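PDB 2B5W: glucose 1-dehydrogenase, which oxidises D-glucose and several other aldose sugars with NAD(+) or, preferably, NADP(+) as electron acceptor, using a catalytic zinc ion. Local coordinates for residues 63-68 with 121-126; 87-92 with 129-134. The protein carries 1 engineered substitution. All coordinates share one frame; numbering follows the deposited sequence.

Contact 1 of 2, residues 63-68 with 121-126. With ZN (zinc ion), chain B.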
# COMPACT_ATOMS: atom_id res chain seq x y z
N HIS A 63 21.32 -10.83 -15.60
CA HIS A 63 21.30 -10.43 -14.19
C HIS A 63 20.90 -11.60 -13.28
O HIS A 63 20.84 -11.43 -12.07
CB HIS A 63 20.33 -9.26 -13.98
CG HIS A 63 18.94 -9.58 -14.42
ND1 HIS A 63 18.55 -9.51 -15.74
CD2 HIS A 63 17.88 -10.06 -13.74
CE1 HIS A 63 17.31 -9.95 -15.86
NE2 HIS A 63 16.88 -10.31 -14.66
N GLU A 64 20.58 -12.75 -13.84
CA GLU A 64 20.17 -13.94 -13.06
C GLU A 64 21.24 -15.04 -13.14
O GLU A 64 21.15 -15.97 -13.97
CB GLU A 64 18.89 -14.50 -13.65
CG GLU A 64 17.76 -13.54 -13.86
CD GLU A 64 16.57 -14.18 -14.52
OE1 GLU A 64 16.64 -15.38 -14.88
OE2 GLU A 64 15.55 -13.51 -14.62
N ALA A 65 22.22 -15.03 -12.26
CA ALA A 65 23.39 -15.82 -12.42
C ALA A 65 23.63 -16.76 -11.28
O ALA A 65 23.21 -16.47 -10.16
CB ALA A 65 24.62 -14.95 -12.57
N VAL A 66 24.31 -17.86 -11.59
CA VAL A 66 24.89 -18.73 -10.58
C VAL A 66 26.28 -19.12 -11.05
O VAL A 66 26.50 -19.36 -12.23
CB VAL A 66 23.99 -19.99 -10.28
CG1 VAL A 66 23.69 -20.82 -11.51
CG2 VAL A 66 24.59 -20.83 -9.20
N GLY A 67 27.24 -19.12 -10.13
CA GLY A 67 28.60 -19.44 -10.47
C GLY A 67 29.31 -20.12 -9.33
O GLY A 67 28.70 -20.35 -8.27
N VAL A 68 30.58 -20.45 -9.57
CA VAL A 68 31.43 -21.10 -8.58
C VAL A 68 32.61 -20.13 -8.31
O VAL A 68 33.23 -19.60 -9.23
CB VAL A 68 31.85 -22.51 -9.04
CG1 VAL A 68 32.46 -22.52 -10.38
CG2 VAL A 68 32.81 -23.15 -8.04
N HIS A 121 27.86 -3.78 -16.71
CA HIS A 121 27.84 -5.07 -17.39
C HIS A 121 27.29 -6.16 -16.48
O HIS A 121 27.51 -6.14 -15.28
CB HIS A 121 29.23 -5.47 -17.82
CG HIS A 121 29.78 -4.58 -18.88
ND1 HIS A 121 29.11 -4.35 -20.05
CD2 HIS A 121 30.92 -3.85 -18.92
CE1 HIS A 121 29.83 -3.51 -20.79
NE2 HIS A 121 30.92 -3.19 -20.13
N GLY A 122 26.60 -7.08 -17.12
CA GLY A 122 25.96 -8.20 -16.45
C GLY A 122 26.88 -9.40 -16.30
O GLY A 122 28.11 -9.26 -16.25
N TYR A 123 26.27 -10.58 -16.26
CA TYR A 123 26.92 -11.80 -15.86
C TYR A 123 27.10 -12.85 -16.96
O TYR A 123 27.70 -13.90 -16.70
CB TYR A 123 26.14 -12.44 -14.69
CG TYR A 123 26.01 -11.53 -13.49
CD1 TYR A 123 27.14 -11.04 -12.85
CD2 TYR A 123 24.76 -11.16 -12.99
CE1 TYR A 123 27.04 -10.20 -11.77
CE2 TYR A 123 24.66 -10.31 -11.93
CZ TYR A 123 25.80 -9.84 -11.32
OH TYR A 123 25.73 -8.99 -10.23
N MET A 124 26.63 -12.56 -18.18
CA MET A 124 26.78 -13.49 -19.29
C MET A 124 28.19 -13.41 -19.87
O MET A 124 28.39 -12.97 -21.01
CB MET A 124 25.74 -13.24 -20.39
CG MET A 124 24.38 -13.67 -19.99
SD MET A 124 23.18 -13.47 -21.31
CE MET A 124 21.73 -14.13 -20.46
N SER A 125 29.15 -13.82 -19.07
CA SER A 125 30.54 -13.89 -19.45
C SER A 125 31.11 -15.09 -18.74
O SER A 125 30.51 -15.58 -17.79
CB SER A 125 31.30 -12.61 -19.06
OG SER A 125 31.23 -12.30 -17.69
N GLU A 126 32.24 -15.62 -19.20
CA GLU A 126 32.76 -16.82 -18.59
C GLU A 126 33.16 -16.64 -17.14
O GLU A 126 33.09 -17.59 -16.37
CB GLU A 126 33.93 -17.38 -19.43
CG GLU A 126 33.44 -17.82 -20.80
CD GLU A 126 34.51 -18.43 -21.67
OE1 GLU A 126 35.35 -17.68 -22.20
OE2 GLU A 126 34.49 -19.67 -21.85
ZN ZN B . 15.30 -11.66 -14.63
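The Tyr-123 ring turns an edge to His-63: CA and C of the histidine lie near the ring plane, CA at 3.7 Å from Tyr-123 CD2. Ala-65 CB meets the same ring obliquely, while the bond from CA to CB of His-63 points away from segment 121-126 and its imidazole reaches the zinc ion through NE2. The setting is the GroES-like catalytic domain of a zinc-containing alcohol dehydrogenase, where strand 64-71 of the mixed sheet meets the loop leading into strand 127-131. Ala-65 CB is 3.6 Å from Tyr-123 CB and 3.8 Å from Tyr-123 CG, so it packs at the root of the ring. Pro-85 of strand 82-85 touches both of these side chains, and Tyr-123 OH is hydrogen-bonded to Thr-86 O, which ties down the far end of the ring. No hydrogen bond crosses between the two segments, and His-63 O, buried here, finds no polar partner in the model.

The other side of segment 63-68 serves the active site. With CG of His-63 lying between its backbone N and carbonyl carbon (chi1 58°), the imidazole is set so that NE2 is 2.1 Å from the zinc ion. The CB of Glu-64 also leaves the backbone away from the loop, and the chain is extended beyond CG. The third protein ligand in this structure is Cys-38, an engineered residue, and Glu-150 of helix 149-164 touches both His-63 and Glu-64. Tyrosine packing and metal binding therefore use different parts of His-63, backbone for one and ring for the other. Glu-64 binds through one oxygen: OE2 is 1.9 Å from the zinc ion but OE1 is 4.0 Å from it, and OE1 instead forms a salt bridge with Lys-349 NZ.

Contact 2 of 2, residues 87-92 with 129-134; sequences VRRPPA and TSPEKY
Arg-89 and Tyr-134 run antiparallel alongside each other, guanidinium and ring planes 21° apart, a packing inside the GroES-like domain between the short strand 88-89 and the end of strand 127-131 with the turn after it. This is not a ring stack: it is Tyr-134 CB that sits 3.3 Å above the guanidinium plane, toward its rim, and NH1 of Arg-89 approaches the aromatic ring obliquely. A bend at chi2 (-72°) folds the arginine chain, and its CD passes 3.8 Å from Tyr-134 CD2.

In-plane bonds fix the rotation of the guanidinium. NH2 donates to Ser-130 OG at 2.9 Å, with a nearly straight N-H...O angle of 165°. NH1 turns back to Arg-88 O; that oxygen lies close to the guanidinium plane, whereas NH1 stands well above the carbonyl plane of Arg-88. NH1 bonds to Thr-86 OG1 as well. Pro-131 CD lies 3.8 Å from Arg-89 NE, adding an apolar neighbour. Ser-130 OG, Arg-88 O and Thr-86 OG1 are all uncharged acceptors, and they probably share in stabilising the arginine charge. Ser-130 relays the bonding onward, since its OG donates to Thr-129 O at 2.7 Å.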
# COMPACT_ATOMS: atom_id res chain seq x y z
N VAL A 87 22.06 -7.88 -7.88
CA VAL A 87 22.07 -7.12 -9.11
C VAL A 87 22.55 -5.68 -8.96
O VAL A 87 23.23 -5.16 -9.85
CB VAL A 87 20.66 -7.15 -9.72
CG1 VAL A 87 20.62 -6.39 -11.04
CG2 VAL A 87 20.22 -8.61 -9.97
N ARG A 88 22.24 -5.02 -7.83
CA ARG A 88 22.55 -3.61 -7.75
C ARG A 88 23.92 -3.33 -7.21
O ARG A 88 24.40 -3.98 -6.28
CB ARG A 88 21.50 -2.86 -6.94
CG ARG A 88 20.23 -2.66 -7.68
CD ARG A 88 19.16 -1.85 -6.99
NE ARG A 88 18.00 -1.65 -7.86
CZ ARG A 88 17.01 -0.82 -7.60
NH1 ARG A 88 17.01 -0.11 -6.48
NH2 ARG A 88 16.02 -0.65 -8.47
N ARG A 89 24.56 -2.34 -7.83
CA ARG A 89 25.89 -1.87 -7.45
C ARG A 89 25.85 -0.35 -7.39
O ARG A 89 25.02 0.30 -8.04
CB ARG A 89 26.94 -2.34 -8.45
CG ARG A 89 27.06 -3.85 -8.54
CD ARG A 89 27.71 -4.52 -7.35
NE ARG A 89 27.83 -5.96 -7.55
CZ ARG A 89 26.84 -6.83 -7.30
NH1 ARG A 89 25.70 -6.45 -6.80
NH2 ARG A 89 27.03 -8.10 -7.54
N PRO A 90 26.76 0.23 -6.63
CA PRO A 90 26.79 1.69 -6.49
C PRO A 90 27.02 2.39 -7.81
O PRO A 90 27.74 1.85 -8.68
CB PRO A 90 27.96 1.95 -5.52
CG PRO A 90 28.40 0.68 -5.02
CD PRO A 90 27.77 -0.43 -5.78
N PRO A 91 26.42 3.56 -7.98
CA PRO A 91 26.55 4.32 -9.23
C PRO A 91 27.92 5.04 -9.27
O PRO A 91 28.75 4.85 -8.38
CB PRO A 91 25.41 5.34 -9.13
CG PRO A 91 25.30 5.59 -7.71
CD PRO A 91 25.58 4.28 -7.00
N ALA A 92 28.09 5.86 -10.30
CA ALA A 92 29.36 6.55 -10.56
C ALA A 92 29.76 7.48 -9.40
O ALA A 92 30.94 7.61 -9.11
CB ALA A 92 29.28 7.32 -11.90
N THR A 129 33.45 -10.73 -11.42
CA THR A 129 33.74 -10.43 -10.05
C THR A 129 32.55 -9.84 -9.35
O THR A 129 31.64 -9.31 -9.97
CB THR A 129 34.90 -9.44 -9.96
OG1 THR A 129 34.60 -8.24 -10.70
CG2 THR A 129 36.16 -10.06 -10.61
N SER A 130 32.57 -9.89 -8.02
CA SER A 130 31.62 -9.11 -7.22
C SER A 130 32.10 -9.02 -5.79
O SER A 130 32.79 -9.92 -5.32
CB SER A 130 30.20 -9.75 -7.18
OG SER A 130 29.46 -9.43 -8.37
N PRO A 131 31.74 -7.93 -5.10
CA PRO A 131 31.98 -7.83 -3.66
C PRO A 131 31.41 -9.08 -2.98
O PRO A 131 30.32 -9.55 -3.34
CB PRO A 131 31.21 -6.57 -3.26
CG PRO A 131 31.25 -5.72 -4.51
CD PRO A 131 31.04 -6.74 -5.61
N GLU A 132 32.12 -9.62 -2.00
CA GLU A 132 31.55 -10.75 -1.25
C GLU A 132 30.21 -10.43 -0.61
O GLU A 132 29.36 -11.31 -0.47
CB GLU A 132 32.51 -11.31 -0.22
CG GLU A 132 32.88 -10.32 0.86
CD GLU A 132 33.80 -10.89 1.94
OE1 GLU A 132 33.64 -12.08 2.28
OE2 GLU A 132 34.68 -10.15 2.43
N LYS A 133 29.97 -9.19 -0.24
CA LYS A 133 28.73 -8.80 0.40
C LYS A 133 27.52 -8.92 -0.53
O LYS A 133 26.40 -8.95 -0.06
CB LYS A 133 28.82 -7.37 0.93
CG LYS A 133 28.94 -6.30 -0.12
CD LYS A 133 29.34 -4.93 0.50
CE LYS A 133 28.19 -4.32 1.27
NZ LYS A 133 28.52 -2.99 1.91
N TYR A 134 27.77 -8.98 -1.84
CA TYR A 134 26.74 -9.14 -2.86
C TYR A 134 26.77 -10.51 -3.52
O TYR A 134 26.09 -10.72 -4.53
CB TYR A 134 26.84 -8.05 -3.94
CG TYR A 134 26.78 -6.63 -3.37
CD1 TYR A 134 25.84 -6.30 -2.41
CD2 TYR A 134 27.71 -5.68 -3.73
CE1 TYR A 134 25.79 -5.03 -1.87
CE2 TYR A 134 27.66 -4.41 -3.19
CZ TYR A 134 26.71 -4.10 -2.24
OH TYR A 134 26.65 -2.82 -1.64

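In the fold
The centres of contacts 1 and 2 lie 13 Å apart within the GroES-like domain, and their segments alternate along the chain: 63-68, 87-92, 121-126, 129-134. Strands 64-71 and 127-131 both pair antiparallel with strand 27-37, so the two contacts reach one mixed sheet. Strand 88-89 belongs to the small three-stranded sheet, which contact 2 thereby packs against the larger one. The contacts also touch directly. Tyr-123 OH comes within 3.1 Å of Arg-89 NH2, and Val-87 CG2 packs 3.6 Å from His-63 O. Packing is therefore continuous from the arginine of contact 2 to the backbone of a zinc ligand in contact 1.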